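Local coordinates for protein diguanylate cyclase (Pseudomonas aeruginosa, PDB 5M3C) that carries a GGDEF and an EAL domain in one chain and binds guanosine-5'-triphosphate and calcium ions, at residues L205-V213 with P262-L270; L275-E285 with A314-L324. All coordinates share one frame; numbering follows the deposited sequence.

Contact 1: residues L205-V213 with P262-L270. With CA (calcium ion), chain H.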
loop_
_atom_site.group_PDB
_atom_site.type_symbol
_atom_site.label_atom_id
_atom_site.label_comp_id
_atom_site.label_asym_id
_atom_site.label_seq_id
_atom_site.Cartn_x
_atom_site.Cartn_y
_atom_site.Cartn_z
ATOM N N LEU B 205 6.871 20.965 -31.926
ATOM C CA LEU B 205 5.682 20.551 -32.666
ATOM C C LEU B 205 4.748 19.721 -31.782
ATOM O O LEU B 205 5.177 19.140 -30.783
ATOM C CB LEU B 205 6.086 19.739 -33.900
ATOM N N LEU B 206 3.471 19.672 -32.154
ATOM C CA LEU B 206 2.482 18.870 -31.433
ATOM C C LEU B 206 2.921 17.412 -31.332
ATOM O O LEU B 206 3.452 16.849 -32.290
ATOM C CB LEU B 206 1.118 18.956 -32.132
ATOM C CG LEU B 206 0.159 20.065 -31.680
ATOM C CD1 LEU B 206 -0.966 19.497 -30.825
ATOM C CD2 LEU B 206 0.888 21.181 -30.943
ATOM N N VAL B 207 2.695 16.805 -30.168
ATOM C CA VAL B 207 3.079 15.415 -29.938
ATOM C C VAL B 207 1.879 14.535 -29.604
ATOM O O VAL B 207 2.021 13.331 -29.386
ATOM C CB VAL B 207 4.083 15.296 -28.780
ATOM C CG1 VAL B 207 4.843 13.981 -28.879
ATOM C CG2 VAL B 207 5.045 16.470 -28.789
ATOM N N GLY B 208 0.697 15.139 -29.562
ATOM C CA GLY B 208 -0.520 14.415 -29.222
ATOM C C GLY B 208 -1.455 15.282 -28.410
ATOM O O GLY B 208 -1.232 16.483 -28.260
ATOM N N ALA B 209 -2.511 14.675 -27.884
ATOM C CA ALA B 209 -3.473 15.407 -27.070
ATOM C C ALA B 209 -4.126 14.485 -26.049
ATOM O O ALA B 209 -4.138 13.267 -26.222
ATOM C CB ALA B 209 -4.530 16.047 -27.958
ATOM N N GLU B 210 -4.664 15.068 -24.981
ATOM C CA GLU B 210 -5.378 14.297 -23.973
ATOM C C GLU B 210 -6.864 14.630 -23.988
ATOM O O GLU B 210 -7.251 15.803 -24.036
ATOM C CB GLU B 210 -4.811 14.559 -22.578
ATOM C CG GLU B 210 -5.434 13.681 -21.502
ATOM C CD GLU B 210 -4.880 13.955 -20.116
ATOM O OE1 GLU B 210 -4.076 14.895 -19.967
ATOM O OE2 GLU B 210 -5.254 13.228 -19.173
ATOM N N ALA B 211 -7.686 13.585 -23.946
ATOM C CA ALA B 211 -9.133 13.731 -23.870
ATOM C C ALA B 211 -9.567 13.709 -22.412
ATOM O O ALA B 211 -9.268 12.770 -21.681
ATOM C CB ALA B 211 -9.821 12.621 -24.645
ATOM N N LEU B 212 -10.277 14.754 -22.003
ATOM C CA LEU B 212 -10.663 14.945 -20.613
ATOM C C LEU B 212 -12.172 15.124 -20.492
ATOM O O LEU B 212 -12.752 16.008 -21.123
ATOM C CB LEU B 212 -9.953 16.177 -20.053
ATOM C CG LEU B 212 -8.425 16.120 -20.106
ATOM C CD1 LEU B 212 -7.826 17.518 -20.096
ATOM C CD2 LEU B 212 -7.886 15.291 -18.951
ATOM N N VAL B 213 -12.800 14.294 -19.666
ATOM C CA VAL B 213 -14.252 14.318 -19.517
ATOM C C VAL B 213 -14.716 15.540 -18.732
ATOM O O VAL B 213 -14.166 15.864 -17.681
ATOM C CB VAL B 213 -14.771 13.067 -18.791
ATOM C CG1 VAL B 213 -16.261 12.896 -19.043
ATOM C CG2 VAL B 213 -14.015 11.832 -19.246
ATOM N N PRO B 262 -1.960 13.518 -39.063
ATOM C CA PRO B 262 -1.525 12.928 -37.809
ATOM C C PRO B 262 -0.771 13.960 -36.985
ATOM O O PRO B 262 0.128 14.630 -37.495
ATOM C CB PRO B 262 -0.605 11.792 -38.257
ATOM C CG PRO B 262 -0.049 12.256 -39.555
ATOM C CD PRO B 262 -1.107 13.110 -40.194
ATOM N N PHE B 263 -1.154 14.090 -35.722
ATOM C CA PHE B 263 -0.624 15.133 -34.857
ATOM C C PHE B 263 -0.174 14.531 -33.532
ATOM O O PHE B 263 -0.042 15.234 -32.530
ATOM C CB PHE B 263 -1.704 16.185 -34.601
ATOM C CG PHE B 263 -2.890 15.655 -33.843
ATOM C CD1 PHE B 263 -3.836 14.861 -34.476
ATOM C CD2 PHE B 263 -3.053 15.939 -32.496
ATOM C CE1 PHE B 263 -4.923 14.365 -33.781
ATOM C CE2 PHE B 263 -4.139 15.446 -31.796
ATOM C CZ PHE B 263 -5.076 14.659 -32.440
ATOM N N GLY B 264 0.065 13.225 -33.544
ATOM C CA GLY B 264 0.381 12.485 -32.332
ATOM C C GLY B 264 -0.827 11.682 -31.890
ATOM O O GLY B 264 -1.913 11.833 -32.453
ATOM N N PRO B 265 -0.648 10.820 -30.878
ATOM C CA PRO B 265 -1.760 10.024 -30.379
ATOM C C PRO B 265 -2.626 10.777 -29.369
ATOM O O PRO B 265 -2.286 11.887 -28.948
ATOM C CB PRO B 265 -1.072 8.819 -29.715
ATOM C CG PRO B 265 0.391 9.140 -29.647
ATOM C CD PRO B 265 0.597 10.539 -30.148
ATOM N N LEU B 266 -3.743 10.160 -28.994
ATOM C CA LEU B 266 -4.688 10.752 -28.054
ATOM C C LEU B 266 -4.692 9.965 -26.743
ATOM O O LEU B 266 -4.816 8.738 -26.742
ATOM C CB LEU B 266 -6.092 10.771 -28.666
ATOM C CG LEU B 266 -7.228 11.333 -27.806
ATOM C CD1 LEU B 266 -7.083 12.833 -27.622
ATOM C CD2 LEU B 266 -8.574 11.007 -28.430
ATOM N N SER B 267 -4.562 10.685 -25.632
ATOM C CA SER B 267 -4.436 10.071 -24.314
ATOM C C SER B 267 -5.765 10.087 -23.584
ATOM O O SER B 267 -6.458 11.102 -23.576
ATOM C CB SER B 267 -3.408 10.829 -23.474
ATOM O OG SER B 267 -2.235 11.099 -24.216
ATOM N N VAL B 268 -6.118 8.968 -22.963
ATOM C CA VAL B 268 -7.319 8.916 -22.137
ATOM C C VAL B 268 -7.053 8.182 -20.831
ATOM O O VAL B 268 -6.436 7.116 -20.820
ATOM C CB VAL B 268 -8.480 8.230 -22.873
ATOM C CG1 VAL B 268 -9.668 8.054 -21.943
ATOM C CG2 VAL B 268 -8.881 9.041 -24.092
ATOM N N ASN B 269 -7.518 8.761 -19.728
ATOM C CA ASN B 269 -7.369 8.137 -18.421
ATOM C C ASN B 269 -8.231 6.884 -18.334
ATOM O O ASN B 269 -9.372 6.867 -18.794
ATOM C CB ASN B 269 -7.754 9.112 -17.309
ATOM C CG ASN B 269 -6.776 10.264 -17.181
ATOM O OD1 ASN B 269 -5.561 10.066 -17.164
ATOM N ND2 ASN B 269 -7.304 11.478 -17.079
ATOM N N LEU B 270 -7.672 5.837 -17.741
ATOM C CA LEU B 270 -8.377 4.577 -17.580
ATOM C C LEU B 270 -8.570 4.286 -16.099
ATOM O O LEU B 270 -7.637 3.877 -15.413
ATOM C CB LEU B 270 -7.589 3.445 -18.239
ATOM C CG LEU B 270 -8.354 2.150 -18.497
ATOM C CD1 LEU B 270 -9.421 2.362 -19.557
ATOM C CD2 LEU B 270 -7.391 1.051 -18.920
HETATM CA CA CA H . -4.200 12.297 -17.296
#
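E210 and N269 reach one calcium ion by different torsions: E210 sets CG trans to the backbone N (chi1 -175°) and runs on extended, whereas N269 places CG beside its own N (chi1 -68°). E210 OE2 lies 2.3 Å from the calcium and N269 OD1 2.6 Å from it, with the carboxylate and amide planes turned 82° apart. E301 and D331, on the next two strands, complete the four protein ligands of the site, while Q408 hydrogen-bonds E210 OE1.

The two strands run parallel in the TIM-barrel-like EAL domain, and E210 opens the E-A-L sequence that names the family. Their ladder comprises A209 N to P265 O (3.0 Å), S267 N to A209 O (2.7 Å) and A211 N to S267 O (2.8 Å). On the face that carries E210, its CG packs on S267 CB, whose hydroxyl is hydrogen-bonded to K198. On the other face, A209 CB meets the edge of the F263 ring at CE2 (3.9 Å), and A211 CB touches V268 CG2 (3.7 Å). The calcium thus ties the two strands together through side chains, beyond the last bond of the ladder.

Contact 2: residues L275-E285 with A314-L324; sequences LGQPQLIERLE and ALAVLHGLKRL
A314 opens the approach with its CB 4.4 Å from CD2 of L275, a residue of the short helical turn that precedes helix 280-291. One turn further along, V317 meets the same leucine, and its CG1 lies 4.3 Å from L275 CG.

At G320 the helix presents bare backbone, and I281 uses it: the isoleucine CD1 rests 3.7 Å from G320 CA. With CG1 beside the backbone N (chi1 -53°) and an extended end, I281 sends its longer branch to this spot and sets its CG2 against L324. It is a knob in a hole formed by V317, G320, L321 and L324.

Helices 280-291 and 312-324 are neighbouring outer helices of the TIM-barrel-like EAL domain, each following a parallel strand, and their short segments run nearly side by side, 10.2 Å apart at 20°.

L321 returns the knob, entering a hole made by L275, L280, I281 and L284. Its two methyls divide the work: CD1 meets L275 CD1 at 4.0 Å, while CD2 packs against L284 CD1 at 3.8 Å, the two side chains meeting almost perpendicularly. Inward of this pair, L300 of strand 298-303 touches both L284 and L321, joining the helices to the sheet.

L324 then splits its methyls between two partners. CD1 lies 3.6 Å from I281 CG2, and CD2 sits 3.5 Å from OE2 of E285, whose extended chain runs across the leucine at the exposed edge of the interface.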
loop_
_atom_site.group_PDB
_atom_site.type_symbol
_atom_site.label_atom_id
_atom_site.label_comp_id
_atom_site.label_asym_id
_atom_site.label_seq_id
_atom_site.Cartn_x
_atom_site.Cartn_y
_atom_site.Cartn_z
ATOM N N LEU B 275 -9.888 -1.590 -15.788
ATOM C CA LEU B 275 -8.838 -2.574 -16.009
ATOM C C LEU B 275 -9.301 -3.937 -15.509
ATOM O O LEU B 275 -8.876 -4.975 -16.015
ATOM C CB LEU B 275 -7.556 -2.154 -15.291
ATOM C CG LEU B 275 -6.259 -2.475 -16.032
ATOM C CD1 LEU B 275 -6.144 -1.633 -17.294
ATOM C CD2 LEU B 275 -5.061 -2.240 -15.127
ATOM N N GLY B 276 -10.183 -3.919 -14.513
ATOM C CA GLY B 276 -10.745 -5.138 -13.947
ATOM C C GLY B 276 -11.749 -5.815 -14.861
ATOM O O GLY B 276 -12.054 -6.994 -14.683
ATOM N N GLN B 277 -12.272 -5.073 -15.837
ATOM C CA GLN B 277 -13.215 -5.634 -16.806
ATOM C C GLN B 277 -12.559 -6.740 -17.629
ATOM O O GLN B 277 -11.525 -6.516 -18.261
ATOM C CB GLN B 277 -13.756 -4.551 -17.744
ATOM C CG GLN B 277 -15.010 -3.855 -17.239
ATOM C CD GLN B 277 -15.778 -3.157 -18.350
ATOM O OE1 GLN B 277 -15.226 -2.339 -19.085
ATOM N NE2 GLN B 277 -17.061 -3.480 -18.474
ATOM N N PRO B 278 -13.158 -7.942 -17.619
ATOM C CA PRO B 278 -12.631 -9.086 -18.364
ATOM C C PRO B 278 -12.703 -8.911 -19.878
ATOM O O PRO B 278 -11.894 -9.487 -20.604
ATOM C CB PRO B 278 -13.540 -10.246 -17.929
ATOM C CG PRO B 278 -14.169 -9.800 -16.653
ATOM C CD PRO B 278 -14.309 -8.315 -16.779
ATOM N N GLN B 279 -13.664 -8.121 -20.345
ATOM C CA GLN B 279 -13.874 -7.949 -21.779
ATOM C C GLN B 279 -13.154 -6.722 -22.333
ATOM O O GLN B 279 -13.149 -6.489 -23.544
ATOM C CB GLN B 279 -15.371 -7.867 -22.074
ATOM C CG GLN B 279 -16.110 -9.159 -21.765
ATOM C CD GLN B 279 -15.515 -10.352 -22.495
ATOM O OE1 GLN B 279 -15.010 -10.227 -23.613
ATOM N NE2 GLN B 279 -15.569 -11.521 -21.862
ATOM N N LEU B 280 -12.523 -5.959 -21.445
ATOM C CA LEU B 280 -11.854 -4.718 -21.824
ATOM C C LEU B 280 -11.149 -4.817 -23.175
ATOM O O LEU B 280 -11.464 -4.067 -24.096
ATOM C CB LEU B 280 -10.848 -4.307 -20.748
ATOM C CG LEU B 280 -10.014 -3.064 -21.068
ATOM C CD1 LEU B 280 -10.909 -1.866 -21.350
ATOM C CD2 LEU B 280 -9.046 -2.757 -19.936
ATOM N N ILE B 281 -10.197 -5.738 -23.290
ATOM C CA ILE B 281 -9.398 -5.852 -24.510
ATOM C C ILE B 281 -10.275 -6.158 -25.722
ATOM O O ILE B 281 -10.090 -5.575 -26.791
ATOM C CB ILE B 281 -8.318 -6.945 -24.396
ATOM C CG1 ILE B 281 -7.469 -6.733 -23.140
ATOM C CG2 ILE B 281 -7.442 -6.944 -25.641
ATOM C CD1 ILE B 281 -6.325 -7.713 -22.996
ATOM N N GLU B 282 -11.223 -7.075 -25.553
ATOM C CA GLU B 282 -12.120 -7.451 -26.641
ATOM C C GLU B 282 -12.914 -6.234 -27.087
ATOM O O GLU B 282 -13.044 -5.957 -28.280
ATOM C CB GLU B 282 -13.079 -8.562 -26.198
ATOM C CG GLU B 282 -12.524 -9.975 -26.330
ATOM C CD GLU B 282 -11.389 -10.273 -25.366
ATOM O OE1 GLU B 282 -10.889 -11.418 -25.382
ATOM O OE2 GLU B 282 -10.994 -9.375 -24.591
ATOM N N ARG B 283 -13.438 -5.511 -26.106
ATOM C CA ARG B 283 -14.234 -4.318 -26.353
ATOM C C ARG B 283 -13.402 -3.189 -26.949
ATOM O O ARG B 283 -13.839 -2.505 -27.870
ATOM C CB ARG B 283 -14.869 -3.845 -25.047
ATOM C CG ARG B 283 -15.301 -2.390 -25.061
ATOM C CD ARG B 283 -16.238 -2.092 -26.216
ATOM N NE ARG B 283 -17.221 -1.082 -25.845
ATOM C CZ ARG B 283 -18.116 -0.561 -26.675
ATOM N NH1 ARG B 283 -18.968 0.352 -26.231
ATOM N NH2 ARG B 283 -18.164 -0.945 -27.945
ATOM N N LEU B 284 -12.210 -2.981 -26.407
ATOM C CA LEU B 284 -11.342 -1.921 -26.894
ATOM C C LEU B 284 -11.042 -2.099 -28.372
ATOM O O LEU B 284 -11.132 -1.156 -29.156
ATOM C CB LEU B 284 -10.035 -1.886 -26.103
ATOM C CG LEU B 284 -9.819 -0.599 -25.314
ATOM C CD1 LEU B 284 -8.555 -0.691 -24.474
ATOM C CD2 LEU B 284 -9.746 0.584 -26.267
ATOM N N GLU B 285 -10.740 -3.322 -28.763
ATOM C CA GLU B 285 -10.389 -3.611 -30.138
ATOM C C GLU B 285 -11.546 -3.247 -31.011
ATOM O O GLU B 285 -11.403 -2.522 -31.964
ATOM C CB GLU B 285 -10.145 -5.110 -30.242
ATOM C CG GLU B 285 -9.535 -5.625 -31.527
ATOM C CD GLU B 285 -9.168 -7.094 -31.443
ATOM O OE1 GLU B 285 -9.209 -7.782 -32.466
ATOM O OE2 GLU B 285 -8.841 -7.573 -30.354
ATOM N N ALA B 314 -3.485 -7.725 -13.094
ATOM C CA ALA B 314 -3.323 -6.434 -13.763
ATOM C C ALA B 314 -2.169 -6.431 -14.764
ATOM O O ALA B 314 -2.303 -5.907 -15.870
ATOM C CB ALA B 314 -3.125 -5.334 -12.731
ATOM N N LEU B 315 -1.036 -7.006 -14.371
ATOM C CA LEU B 315 0.158 -7.011 -15.216
ATOM C C LEU B 315 -0.072 -7.771 -16.520
ATOM O O LEU B 315 0.442 -7.383 -17.571
ATOM C CB LEU B 315 1.340 -7.625 -14.461
ATOM N N ALA B 316 -0.844 -8.852 -16.445
ATOM C CA ALA B 316 -1.151 -9.668 -17.619
ATOM C C ALA B 316 -2.034 -8.903 -18.608
ATOM O O ALA B 316 -1.914 -9.069 -19.823
ATOM C CB ALA B 316 -1.827 -10.964 -17.196
ATOM N N VAL B 317 -2.921 -8.068 -18.077
ATOM C CA VAL B 317 -3.789 -7.242 -18.908
ATOM C C VAL B 317 -2.974 -6.162 -19.614
ATOM O O VAL B 317 -3.135 -5.940 -20.813
ATOM C CB VAL B 317 -4.898 -6.571 -18.075
ATOM C CG1 VAL B 317 -5.694 -5.591 -18.926
ATOM C CG2 VAL B 317 -5.818 -7.623 -17.475
ATOM N N LEU B 318 -2.099 -5.499 -18.864
ATOM C CA LEU B 318 -1.254 -4.446 -19.418
ATOM C C LEU B 318 -0.469 -4.946 -20.625
ATOM O O LEU B 318 -0.232 -4.194 -21.571
ATOM C CB LEU B 318 -0.296 -3.905 -18.356
ATOM C CG LEU B 318 -0.947 -3.036 -17.276
ATOM C CD1 LEU B 318 0.045 -2.736 -16.167
ATOM C CD2 LEU B 318 -1.489 -1.744 -17.870
ATOM N N HIS B 319 -0.063 -6.212 -20.588
ATOM C CA HIS B 319 0.569 -6.837 -21.745
ATOM C C HIS B 319 -0.443 -6.956 -22.879
ATOM O O HIS B 319 -0.175 -6.547 -24.007
ATOM C CB HIS B 319 1.120 -8.218 -21.395
ATOM C CG HIS B 319 2.356 -8.179 -20.553
ATOM N ND1 HIS B 319 3.547 -7.652 -21.004
ATOM C CD2 HIS B 319 2.589 -8.611 -19.291
ATOM C CE1 HIS B 319 4.459 -7.754 -20.055
ATOM N NE2 HIS B 319 3.904 -8.334 -19.004
ATOM N N GLY B 320 -1.609 -7.512 -22.562
ATOM C CA GLY B 320 -2.690 -7.656 -23.534
ATOM C C GLY B 320 -3.007 -6.359 -24.254
ATOM O O GLY B 320 -3.284 -6.355 -25.454
ATOM N N LEU B 321 -2.965 -5.252 -23.519
ATOM C CA LEU B 321 -3.226 -3.943 -24.100
ATOM C C LEU B 321 -2.114 -3.556 -25.067
ATOM O O LEU B 321 -2.370 -2.930 -26.096
ATOM C CB LEU B 321 -3.370 -2.884 -23.003
ATOM C CG LEU B 321 -4.616 -3.005 -22.119
ATOM C CD1 LEU B 321 -4.602 -1.958 -21.016
ATOM C CD2 LEU B 321 -5.880 -2.881 -22.954
ATOM N N LYS B 322 -0.880 -3.932 -24.740
ATOM C CA LYS B 322 0.253 -3.659 -25.621
ATOM C C LYS B 322 0.193 -4.536 -26.868
ATOM O O LYS B 322 0.549 -4.103 -27.965
ATOM C CB LYS B 322 1.576 -3.883 -24.888
ATOM C CG LYS B 322 1.960 -2.747 -23.958
ATOM C CD LYS B 322 2.302 -1.474 -24.720
ATOM C CE LYS B 322 3.615 -1.596 -25.477
ATOM N NZ LYS B 322 4.010 -0.308 -26.111
ATOM N N ARG B 323 -0.268 -5.768 -26.688
ATOM C CA ARG B 323 -0.422 -6.705 -27.791
ATOM C C ARG B 323 -1.337 -6.102 -28.853
ATOM O O ARG B 323 -1.162 -6.347 -30.047
ATOM C CB ARG B 323 -1.001 -8.024 -27.279
ATOM C CG ARG B 323 -0.378 -9.272 -27.888
ATOM C CD ARG B 323 -0.714 -10.504 -27.059
ATOM N NE ARG B 323 -0.422 -10.298 -25.641
ATOM C CZ ARG B 323 -0.835 -11.097 -24.661
ATOM N NH1 ARG B 323 -0.520 -10.819 -23.401
ATOM N NH2 ARG B 323 -1.564 -12.172 -24.934
ATOM N N LEU B 324 -2.314 -5.313 -28.413
ATOM C CA LEU B 324 -3.210 -4.613 -29.332
ATOM C C LEU B 324 -2.498 -3.483 -30.060
ATOM O O LEU B 324 -2.840 -3.165 -31.196
ATOM C CB LEU B 324 -4.426 -4.046 -28.594
ATOM C CG LEU B 324 -5.602 -4.998 -28.375
ATOM C CD1 LEU B 324 -6.808 -4.222 -27.868
ATOM C CD2 LEU B 324 -5.948 -5.748 -29.655
#

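Contact 1 joins two strands of the EAL barrel and contact 2 two of its outer helices, with centres about 20 Å apart. They meet through L270, which follows strand 266-269: its CD2 lies 3.4 Å from L275 CD1 and 4.3 Å from L280 CD2, so the end of segment 262-270 packs against the start of segment 275-285. The calcium held by E210 and N269 belongs to contact 1 alone, and L275 CD1 is still 14.1 Å from that ion. Strand 298-303, which supplies the ligand E301, lies next to strand 266-269 in the sheet and also touches both helices of contact 2. Guanosine-5'-triphosphate occupies a separate pocket, among residues 41 to 158 of the GGDEF portion.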